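Putative phage capsid protein (Corynebacterium diphtheriae NCTC 13129, PDB 2R9I) is of unknown function, but is probably a phage-type capsid protein, of which this chain is the N-terminal domain. Local coordinates at residues 18-23 / 44-49. Residues are numbered along the deposited sequence; the frame is centred on the assembly and turned at random.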
loop_
_atom_site.group_PDB
_atom_site.type_symbol
_atom_site.label_atom_id
_atom_site.label_comp_id
_atom_site.label_asym_id
_atom_site.label_seq_id
_atom_site.Cartn_x
_atom_site.Cartn_y
_atom_site.Cartn_z
ATOM N N ASP A 18 7.897 2.299 1.907
ATOM C CA ASP A 18 9.142 3.019 2.249
ATOM C C ASP A 18 8.843 4.076 3.311
ATOM O O ASP A 18 9.531 4.135 4.350
ATOM C CB ASP A 18 9.756 3.650 0.968
ATOM C CG ASP A 18 11.207 4.177 1.165
ATOM O OD1 ASP A 18 12.175 3.425 0.899
ATOM O OD2 ASP A 18 11.402 5.348 1.542
ATOM N N SER A 19 7.790 4.883 3.105
ATOM C CA SER A 19 7.533 5.965 4.049
ATOM C C SER A 19 6.974 5.516 5.400
ATOM O O SER A 19 7.221 6.189 6.429
ATOM C CB SER A 19 6.741 7.112 3.430
ATOM O OG SER A 19 5.463 6.710 3.126
ATOM N N ALA A 20 6.253 4.393 5.400
ATOM C CA ALA A 20 5.810 3.740 6.641
ATOM C C ALA A 20 7.019 3.259 7.434
ATOM O O ALA A 20 7.013 3.272 8.676
ATOM C CB ALA A 20 4.911 2.575 6.341
ATOM N N LYS A 21 8.061 2.827 6.731
ATOM C CA LYS A 21 9.275 2.417 7.416
ATOM C C LYS A 21 10.111 3.579 7.960
ATOM O O LYS A 21 10.569 3.499 9.095
ATOM C CB LYS A 21 10.100 1.510 6.530
ATOM C CG LYS A 21 9.418 0.195 6.287
ATOM C CD LYS A 21 10.289 -0.659 5.419
ATOM C CE LYS A 21 9.621 -1.975 5.150
ATOM N NZ LYS A 21 10.508 -2.783 4.280
ATOM N N ARG A 22 10.312 4.650 7.183
ATOM C CA ARG A 22 11.013 5.834 7.704
ATOM C C ARG A 22 10.218 6.315 8.893
ATOM O O ARG A 22 10.791 6.687 9.907
ATOM C CB ARG A 22 11.220 6.943 6.656
ATOM C CG ARG A 22 12.227 6.539 5.509
ATOM C CD ARG A 22 12.497 7.593 4.367
ATOM N NE ARG A 22 13.441 7.038 3.373
ATOM C CZ ARG A 22 13.844 7.627 2.231
ATOM N NH1 ARG A 22 13.422 8.849 1.873
ATOM N NH2 ARG A 22 14.697 6.991 1.422
ATOM N N ALA A 23 8.899 6.228 8.817
ATOM C CA ALA A 23 8.089 6.692 9.928
ATOM C C ALA A 23 8.263 5.860 11.189
ATOM O O ALA A 23 8.352 6.441 12.279
ATOM C CB ALA A 23 6.621 6.819 9.547
ATOM N N LYS A 44 -0.106 3.807 11.320
ATOM C CA LYS A 44 -1.345 3.039 11.093
ATOM C C LYS A 44 -2.137 3.565 9.873
ATOM O O LYS A 44 -2.793 2.794 9.160
ATOM C CB LYS A 44 -2.218 3.066 12.339
ATOM C CG LYS A 44 -1.787 2.146 13.439
ATOM C CD LYS A 44 -2.726 2.373 14.611
ATOM C CE LYS A 44 -3.029 1.100 15.389
ATOM N NZ LYS A 44 -1.981 0.868 16.418
ATOM N N SER A 45 -2.034 4.873 9.633
ATOM C CA SER A 45 -2.697 5.525 8.500
ATOM C C SER A 45 -2.045 5.283 7.154
ATOM O O SER A 45 -2.725 5.106 6.153
ATOM C CB SER A 45 -2.794 7.020 8.728
ATOM O OG SER A 45 -4.065 7.278 9.296
ATOM N N ILE A 46 -0.725 5.328 7.132
ATOM C CA ILE A 46 0.019 4.990 5.944
ATOM C C ILE A 46 -0.203 3.525 5.668
ATOM O O ILE A 46 -0.531 3.169 4.541
ATOM C CB ILE A 46 1.499 5.293 6.107
ATOM C CG1 ILE A 46 1.697 6.813 6.248
ATOM C CG2 ILE A 46 2.268 4.754 4.930
ATOM C CD1 ILE A 46 3.161 7.197 6.544
ATOM N N ILE A 47 -0.096 2.666 6.680
ATOM C CA ILE A 47 -0.332 1.239 6.387
ATOM C C ILE A 47 -1.754 0.986 5.853
ATOM O O ILE A 47 -1.969 0.157 4.971
ATOM C CB ILE A 47 0.100 0.199 7.526
ATOM C CG1 ILE A 47 -1.072 -0.241 8.376
ATOM C CG2 ILE A 47 1.348 0.638 8.349
ATOM C CD1 ILE A 47 -1.832 -1.376 7.728
ATOM N N SER A 48 -2.723 1.716 6.369
ATOM C CA SER A 48 -4.076 1.594 5.845
ATOM C C SER A 48 -4.131 1.903 4.340
ATOM O O SER A 48 -4.906 1.307 3.591
ATOM C CB SER A 48 -4.993 2.536 6.603
ATOM O OG SER A 48 -6.319 2.223 6.301
ATOM N N GLU A 49 -3.289 2.828 3.904
ATOM C CA GLU A 49 -3.229 3.184 2.485
ATOM C C GLU A 49 -2.490 2.149 1.638
ATOM O O GLU A 49 -2.889 1.919 0.486
ATOM C CB GLU A 49 -2.603 4.573 2.277
ATOM C CG GLU A 49 -3.477 5.725 2.698
ATOM C CD GLU A 49 -4.872 5.737 2.065
ATOM O OE1 GLU A 49 -5.110 5.058 1.017
ATOM O OE2 GLU A 49 -5.749 6.445 2.632
#
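Ile46 carries the contact for residues 44-49, and it meets Ser19 and Ala20 on the facing helix. Its CA lies 6.0 Å from the CA of Ala20, the closest CA pair of the two segments, and its CB is directed at the other helix. CG2, anti to the backbone N of Ile46, slants along its own helix toward the C-terminal side and from there touches Ala20, coming to 3.7 Å from CB and 4.0 Å from the backbone N. The other branch, with CG1 anti to the carbonyl carbon (chi1 -66°), turns its CD1 across toward Ser19, ending 4.1 Å from OG and 4.2 Å from the carbonyl O. Ser19 OG thus faces both methyls of Ile46, since CG2 is also 4.2 Å from it, whereas CG2 alone meets Ala20 as well. A methyl beside a hydroxyl at that range is van der Waals contact, consistent with a hydroxyl already satisfied by Asn15 O in its own helix. Ile47 is a peripheral neighbour: its CG2 comes to 4.5 Å from Ala20 CB, while CG1 and CD1 turn off from helix 6-26. Flanking the segment, Val43, three residues before Ile46, packs on Ala23, and Ile50, one turn beyond Ile46, also touches Ala20. The 155 Å² buried in total fits a slender apolar seam, and the small Ala20 probably helps the helices come this close. Helix 6-26 and the longer helix 33-71 run antiparallel and are joined by a short loop, the topology of an alpha-helical hairpin.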